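Local structure of phosphate-binding protein PstS 2 (Streptococcus pneumoniae, 4H1X) at residues K157-M170 / A199-S211. The protein probably serves as the solute-binding component of the PstSACB ABC transporter, capturing phosphate for import into the cell. Residues are numbered along the deposited sequence; the frame is centred on the assembly and turned at random. Where two conformers were deposited one is given.
Sequences KLSVVGSTSVSSLM and AVKEKTADIGMVS
Selenomethionine Met209 reaches from strand 207-210 into the angle between strand 157-162 and helix 164-170. Its side chain crosses that of Val160 at about a right angle, CG lying 3.7 Å from Val160 CG1, and runs past Val166 in the opposite direction. Met209 SE lies 3.7 Å from Met170 CB. A bend at chi3 (-71°) turns the methyl back, and CE ends 3.6 Å from Ser167 OG, a hydroxyl also hydrogen-bonded to Ser190. Ile188 touches both methionines and Ile108 touches Met170. On the other sheet face, Val161 directs CG2 onto Ala205 CB (3.5 Å) and rests CG1 against Ala199 CB.

The two strands run parallel, and side-chain bonds supplement their ladder at both ends. At the start, Asp206 crosses Leu158 and offers the anti lone pair of OD2 to Ser159 N (2.7 Å); in return Ser159 O accepts from the backbone N of both Asp206 and Ile207. At the far end, Ser163 N donates almost straight (175°) to Met209 O, and with OG anti to its own N (chi1 176°) Ser163 meets Ser211 OG at 2.7 Å.

This is the parallel strand pairing of an alpha/beta lobe of a periplasmic-binding-protein fold. Beside its apolar core, the Ser163 bonds tie the strand-to-helix turn to the end of strand 207-210. There Thr164 OG1 hydrogen-bonds a citrate, probably from the crystallisation liquor, and Ser165 OG, bonded to Arg104, does so weakly, consistent with an anion pocket at the helix start.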
ATOM      1  N   LYS A 157      21.094  -2.649 -17.259  1.00 16.52           N
ATOM      2  CA  LYS A 157      19.721  -3.077 -17.017  0.50 15.47           C
ATOM      3  C   LYS A 157      19.515  -3.407 -15.548  1.00 17.23           C
ATOM      4  O   LYS A 157      20.398  -3.977 -14.901  1.00 14.88           O
ATOM      5  CB  LYS A 157      19.364  -4.296 -17.896  0.50 18.84           C
ATOM      6  CG  LYS A 157      17.905  -4.777 -17.770  0.50 28.50           C
ATOM      7  CD  LYS A 157      17.719  -6.224 -18.218  0.50 34.28           C
ATOM      8  CE  LYS A 157      16.937  -7.050 -17.215  0.50 32.99           C
ATOM      9  NZ  LYS A 157      17.828  -7.708 -16.213  0.50 24.77           N
ATOM     10  N   LEU A 158      18.320  -3.079 -15.044  1.00 13.63           N
ATOM     11  CA  LEU A 158      17.904  -3.384 -13.696  1.00 12.67           C
ATOM     12  C   LEU A 158      16.644  -4.191 -13.745  1.00 16.03           C
ATOM     13  O   LEU A 158      15.750  -3.908 -14.569  1.00 14.98           O
ATOM     14  CB  LEU A 158      17.648  -2.125 -12.866  1.00 13.82           C
ATOM     15  CG  LEU A 158      18.864  -1.467 -12.274  1.00 21.10           C
ATOM     16  CD1 LEU A 158      18.472  -0.170 -11.606  1.00 21.49           C
ATOM     17  CD2 LEU A 158      19.555  -2.396 -11.277  1.00 24.38           C
ATOM     18  N   SER A 159      16.566  -5.198 -12.878  1.00 12.30           N
ATOM     19  CA  SER A 159      15.358  -6.013 -12.746  1.00 12.47           C
ATOM     20  C   SER A 159      14.799  -5.784 -11.357  1.00 12.18           C
ATOM     21  O   SER A 159      15.496  -6.024 -10.354  1.00 11.85           O
ATOM     22  CB  SER A 159      15.657  -7.489 -12.989  1.00 18.38           C
ATOM     23  OG  SER A 159      14.475  -8.247 -12.775  1.00 28.68           O
ATOM     24  N   VAL A 160      13.566  -5.288 -11.290  1.00  8.75           N
ATOM     25  CA  VAL A 160      12.885  -4.986 -10.020  1.00  8.36           C
ATOM     26  C   VAL A 160      11.652  -5.891  -9.963  1.00 13.97           C
ATOM     27  O   VAL A 160      10.846  -5.885 -10.895  1.00 14.96           O
ATOM     28  CB  VAL A 160      12.554  -3.475  -9.849  1.00 12.18           C
ATOM     29  CG1 VAL A 160      11.961  -3.231  -8.466  1.00 12.20           C
ATOM     30  CG2 VAL A 160      13.805  -2.599 -10.045  1.00 12.89           C
ATOM     31  N   VAL A 161      11.548  -6.744  -8.933  1.00 10.96           N
ATOM     32  CA  VAL A 161      10.501  -7.758  -8.897  1.00  9.32           C
ATOM     33  C   VAL A 161       9.745  -7.789  -7.590  1.00 11.88           C
ATOM     34  O   VAL A 161      10.381  -7.702  -6.541  1.00 11.55           O
ATOM     35  CB  VAL A 161      11.170  -9.156  -9.123  1.00 12.68           C
ATOM     36  CG1 VAL A 161      10.160 -10.299  -8.987  1.00 13.41           C
ATOM     37  CG2 VAL A 161      11.915  -9.222 -10.475  1.00 12.97           C
ATOM     38  N   GLY A 162       8.428  -8.037  -7.646  1.00  9.99           N
ATOM     39  CA  GLY A 162       7.699  -8.238  -6.401  1.00  9.82           C
ATOM     40  C   GLY A 162       6.258  -7.812  -6.346  1.00 13.02           C
ATOM     41  O   GLY A 162       5.529  -7.892  -7.341  1.00 12.02           O
ATOM     42  N   SER A 163       5.891  -7.241  -5.202  1.00 10.51           N
ATOM     43  CA  SER A 163       4.510  -6.856  -4.878  1.00 11.17           C
ATOM     44  C   SER A 163       3.848  -6.004  -5.949  1.00 13.31           C
ATOM     45  O   SER A 163       4.401  -4.984  -6.369  1.00 12.66           O
ATOM     46  CB  SER A 163       4.474  -6.100  -3.556  1.00 15.34           C
ATOM     47  OG  SER A 163       3.157  -5.656  -3.295  1.00 17.17           O
ATOM     48  N   THR A 164       2.614  -6.395  -6.347  1.00 12.90           N
ATOM     49  CA  THR A 164       1.838  -5.650  -7.341  0.50 12.87           C
ATOM     50  C   THR A 164       1.510  -4.257  -6.789  1.00 16.97           C
ATOM     51  O   THR A 164       1.392  -3.295  -7.547  1.00 17.30           O
ATOM     52  CB  THR A 164       0.547  -6.405  -7.695  0.50 20.88           C
ATOM     53  OG1 THR A 164      -0.267  -6.547  -6.524  0.50 20.40           O
ATOM     54  CG2 THR A 164       0.812  -7.763  -8.340  0.50 21.07           C
ATOM     55  N   SER A 165       1.341  -4.162  -5.448  1.00 11.61           N
ATOM     56  CA  SER A 165       0.981  -2.889  -4.810  1.00 12.11           C
ATOM     57  C   SER A 165       2.064  -1.823  -4.968  1.00 16.48           C
ATOM     58  O   SER A 165       1.749  -0.629  -5.002  1.00 15.01           O
ATOM     59  CB  SER A 165       0.705  -3.090  -3.320  1.00 16.87           C
ATOM     60  OG  SER A 165      -0.442  -3.908  -3.146  1.00 19.11           O
ATOM     61  N   VAL A 166       3.334  -2.246  -5.046  1.00 11.98           N
ATOM     62  CA  VAL A 166       4.440  -1.282  -5.157  1.00 10.59           C
ATOM     63  C   VAL A 166       4.771  -0.965  -6.621  1.00 13.80           C
ATOM     64  O   VAL A 166       5.458   0.030  -6.874  1.00 12.28           O
ATOM     65  CB  VAL A 166       5.694  -1.827  -4.422  1.00 14.31           C
ATOM     66  CG1 VAL A 166       6.793  -0.751  -4.304  1.00 14.42           C
ATOM     67  CG2 VAL A 166       5.329  -2.381  -3.047  1.00 12.94           C
ATOM     68  N   SER A 167       4.287  -1.790  -7.569  1.00 12.59           N
ATOM     69  CA  SER A 167       4.601  -1.672  -9.004  0.50 12.63           C
ATOM     70  C   SER A 167       4.351  -0.292  -9.606  1.00 15.62           C
ATOM     71  O   SER A 167       5.227   0.218 -10.309  1.00 13.90           O
ATOM     72  CB  SER A 167       3.833  -2.714  -9.804  0.50 15.26           C
ATOM     73  OG  SER A 167       4.244  -4.007  -9.399  0.50 21.63           O
ATOM     74  N   SER A 168       3.158   0.305  -9.366  1.00 12.91           N
ATOM     75  CA  SER A 168       2.828   1.605  -9.953  1.00 14.13           C
ATOM     76  C   SER A 168       3.821   2.669  -9.504  1.00 15.81           C
ATOM     77  O   SER A 168       4.349   3.382 -10.355  1.00 14.09           O
ATOM     78  CB  SER A 168       1.400   2.032  -9.623  1.00 17.28           C
ATOM     79  OG  SER A 168       1.127   3.226 -10.336  1.00 31.00           O
ATOM     80  N   LEU A 169       4.109   2.724  -8.191  1.00 11.96           N
ATOM     81  CA  LEU A 169       5.052   3.687  -7.638  1.00 11.30           C
ATOM     82  C   LEU A 169       6.470   3.442  -8.183  1.00 12.68           C
ATOM     83  O   LEU A 169       7.169   4.408  -8.525  1.00 11.41           O
ATOM     84  CB  LEU A 169       5.053   3.650  -6.108  1.00 11.31           C
ATOM     85  CG  LEU A 169       6.072   4.615  -5.450  1.00 16.08           C
ATOM     86  CD1 LEU A 169       5.817   6.091  -5.861  1.00 15.98           C
ATOM     87  CD2 LEU A 169       6.071   4.462  -3.945  1.00 16.36           C
HETATM   88  N   MSE A 170       6.885   2.163  -8.278  1.00  9.00           N
HETATM   89  CA  MSE A 170       8.196   1.806  -8.822  1.00  9.78           C
HETATM   90  C   MSE A 170       8.312   2.307 -10.263  1.00 12.94           C
HETATM   91  O   MSE A 170       9.360   2.839 -10.630  1.00 11.82           O
HETATM   92  CB  MSE A 170       8.403   0.287  -8.742  1.00 11.16           C
HETATM   93  CG  MSE A 170       9.795  -0.138  -9.097  1.00 17.16           C
HETATM   94 SE   MSE A 170      11.155   0.872  -8.040  0.75 21.71          SE
HETATM   95  CE  MSE A 170      10.736   0.444  -6.354  1.00 17.91           C
ATOM     96  N   ALA A 199      13.488 -13.847  -5.622  1.00 11.97           N
ATOM     97  CA  ALA A 199      14.212 -13.384  -6.811  1.00 11.51           C
ATOM     98  C   ALA A 199      15.494 -12.676  -6.405  1.00 13.94           C
ATOM     99  O   ALA A 199      16.534 -12.921  -7.013  1.00 13.74           O
ATOM    100  CB  ALA A 199      13.328 -12.459  -7.641  1.00 12.98           C
ATOM    101  N   VAL A 200      15.451 -11.875  -5.323  1.00  9.61           N
ATOM    102  CA  VAL A 200      16.653 -11.164  -4.867  1.00 10.57           C
ATOM    103  C   VAL A 200      17.678 -12.191  -4.341  1.00 13.21           C
ATOM    104  O   VAL A 200      18.841 -12.139  -4.721  1.00 14.01           O
ATOM    105  CB  VAL A 200      16.330 -10.075  -3.808  1.00 12.76           C
ATOM    106  CG1 VAL A 200      17.601  -9.557  -3.133  1.00 12.92           C
ATOM    107  CG2 VAL A 200      15.560  -8.915  -4.428  1.00 12.40           C
ATOM    108  N   LYS A 201      17.237 -13.129  -3.514  1.00 14.04           N
ATOM    109  CA  LYS A 201      18.134 -14.144  -2.944  1.00 14.16           C
ATOM    110  C   LYS A 201      18.733 -15.053  -4.030  1.00 19.69           C
ATOM    111  O   LYS A 201      19.925 -15.350  -3.975  1.00 19.90           O
ATOM    112  CB  LYS A 201      17.409 -14.981  -1.888  1.00 15.31           C
ATOM    113  CG  LYS A 201      16.947 -14.144  -0.703  1.00 14.59           C
ATOM    114  CD  LYS A 201      16.449 -15.023   0.430  1.00 17.18           C
ATOM    115  CE  LYS A 201      16.146 -14.156   1.626  1.00 19.71           C
ATOM    116  NZ  LYS A 201      15.885 -14.974   2.834  1.00 19.09           N
ATOM    117  N   GLU A 202      17.931 -15.416  -5.051  1.00 18.25           N
ATOM    118  CA  GLU A 202      18.338 -16.263  -6.183  1.00 18.63           C
ATOM    119  C   GLU A 202      19.139 -15.488  -7.248  1.00 21.98           C
ATOM    120  O   GLU A 202      19.665 -16.100  -8.180  1.00 21.36           O
ATOM    121  CB  GLU A 202      17.116 -16.937  -6.814  1.00 20.16           C
ATOM    122  CG  GLU A 202      16.557 -18.024  -5.909  1.00 27.20           C
ATOM    123  CD  GLU A 202      15.416 -18.866  -6.443  1.00 55.15           C
ATOM    124  OE1 GLU A 202      14.993 -18.656  -7.604  1.00 48.06           O
ATOM    125  OE2 GLU A 202      14.934 -19.738  -5.683  1.00 55.42           O
ATOM    126  N   LYS A 203      19.296 -14.168  -7.059  1.00 16.27           N
ATOM    127  CA  LYS A 203      20.051 -13.234  -7.898  1.00 16.62           C
ATOM    128  C   LYS A 203      19.409 -13.067  -9.287  1.00 21.12           C
ATOM    129  O   LYS A 203      20.117 -12.710 -10.228  1.00 22.72           O
ATOM    130  CB  LYS A 203      21.546 -13.652  -8.007  1.00 18.37           C
ATOM    131  CG  LYS A 203      22.265 -13.774  -6.673  1.00 24.18           C
ATOM    132  CD  LYS A 203      23.750 -14.062  -6.889  1.00 32.50           C
ATOM    133  CE  LYS A 203      24.449 -14.555  -5.657  1.00 45.93           C
ATOM    134  NZ  LYS A 203      25.909 -14.720  -5.898  1.00 59.41           N
ATOM    135  N   THR A 204      18.077 -13.298  -9.418  1.00 16.85           N
ATOM    136  CA  THR A 204      17.347 -13.105 -10.692  1.00 17.80           C
ATOM    137  C   THR A 204      16.725 -11.687 -10.743  1.00 23.86           C
ATOM    138  O   THR A 204      16.249 -11.247 -11.792  1.00 26.28           O
ATOM    139  CB  THR A 204      16.297 -14.201 -10.932  1.00 25.92           C
ATOM    140  OG1 THR A 204      15.261 -14.095  -9.957  1.00 25.34           O
ATOM    141  CG2 THR A 204      16.903 -15.613 -10.946  1.00 24.51           C
ATOM    142  N   ALA A 205      16.696 -11.000  -9.589  1.00 16.69           N
ATOM    143  CA  ALA A 205      16.257  -9.615  -9.466  1.00 14.79           C
ATOM    144  C   ALA A 205      17.334  -8.855  -8.750  1.00 16.38           C
ATOM    145  O   ALA A 205      17.934  -9.376  -7.800  1.00 14.80           O
ATOM    146  CB  ALA A 205      14.960  -9.522  -8.677  1.00 15.67           C
ATOM    147  N   ASP A 206      17.526  -7.605  -9.142  1.00 12.69           N
ATOM    148  CA  ASP A 206      18.467  -6.735  -8.470  1.00 11.98           C
ATOM    149  C   ASP A 206      17.815  -6.193  -7.189  1.00 13.15           C
ATOM    150  O   ASP A 206      18.472  -6.046  -6.166  1.00 11.60           O
ATOM    151  CB  ASP A 206      18.895  -5.615  -9.418  1.00 13.88           C
ATOM    152  CG  ASP A 206      19.545  -6.151 -10.698  1.00 18.46           C
ATOM    153  OD1 ASP A 206      20.571  -6.836 -10.596  1.00 20.83           O
ATOM    154  OD2 ASP A 206      18.962  -5.965 -11.788  1.00 19.47           O
ATOM    155  N   ILE A 207      16.533  -5.823  -7.292  1.00  8.35           N
ATOM    156  CA  ILE A 207      15.793  -5.226  -6.176  1.00  7.32           C
ATOM    157  C   ILE A 207      14.430  -5.906  -6.082  1.00 11.38           C
ATOM    158  O   ILE A 207      13.792  -6.163  -7.119  1.00 10.09           O
ATOM    159  CB  ILE A 207      15.640  -3.695  -6.418  1.00 10.41           C
ATOM    160  CG1 ILE A 207      17.038  -2.998  -6.503  1.00 11.03           C
ATOM    161  CG2 ILE A 207      14.803  -3.016  -5.318  1.00 10.55           C
ATOM    162  CD1 ILE A 207      17.011  -1.573  -7.158  1.00 13.22           C
ATOM    163  N   GLY A 208      14.001  -6.155  -4.854  1.00  8.33           N
ATOM    164  CA  GLY A 208      12.690  -6.741  -4.587  1.00  8.81           C
ATOM    165  C   GLY A 208      11.751  -5.710  -4.005  1.00 12.05           C
ATOM    166  O   GLY A 208      12.199  -4.764  -3.345  1.00 13.42           O
HETATM  167  N   MSE A 209      10.445  -5.895  -4.239  1.00  8.34           N
HETATM  168  CA  MSE A 209       9.375  -5.028  -3.743  1.00  7.99           C
HETATM  169  C   MSE A 209       8.483  -5.853  -2.837  1.00 12.14           C
HETATM  170  O   MSE A 209       7.970  -6.891  -3.258  1.00  9.96           O
HETATM  171  CB  MSE A 209       8.529  -4.416  -4.872  1.00  8.47           C
HETATM  172  CG  MSE A 209       9.325  -3.739  -5.967  1.00 12.12           C
HETATM  173 SE   MSE A 209       8.093  -3.078  -7.361  0.75 15.24          SE
HETATM  174  CE  MSE A 209       7.500  -4.744  -8.174  1.00 12.75           C
ATOM    175  N   VAL A 210       8.317  -5.399  -1.601  1.00  9.13           N
ATOM    176  CA  VAL A 210       7.589  -6.109  -0.536  1.00  9.04           C
ATOM    177  C   VAL A 210       6.650  -5.103   0.124  1.00 13.24           C
ATOM    178  O   VAL A 210       7.124  -4.122   0.681  1.00 13.73           O
ATOM    179  CB  VAL A 210       8.614  -6.739   0.461  1.00 12.96           C
ATOM    180  CG1 VAL A 210       7.895  -7.430   1.630  1.00 13.18           C
ATOM    181  CG2 VAL A 210       9.556  -7.727  -0.252  1.00 12.42           C
ATOM    182  N   SER A 211       5.324  -5.331   0.067  1.00 10.53           N
ATOM    183  CA  SER A 211       4.362  -4.350   0.618  1.00 10.67           C
ATOM    184  C   SER A 211       3.904  -4.725   2.045  1.00 14.21           C
ATOM    185  O   SER A 211       2.738  -4.542   2.404  1.00 13.91           O
ATOM    186  CB  SER A 211       3.156  -4.232  -0.316  1.00 12.23           C
ATOM    187  OG  SER A 211       2.720  -5.541  -0.653  1.00 16.82           O
TER
HETATM  188  O   HOH W   1      13.957 -10.834 -13.203  1.00 31.41           O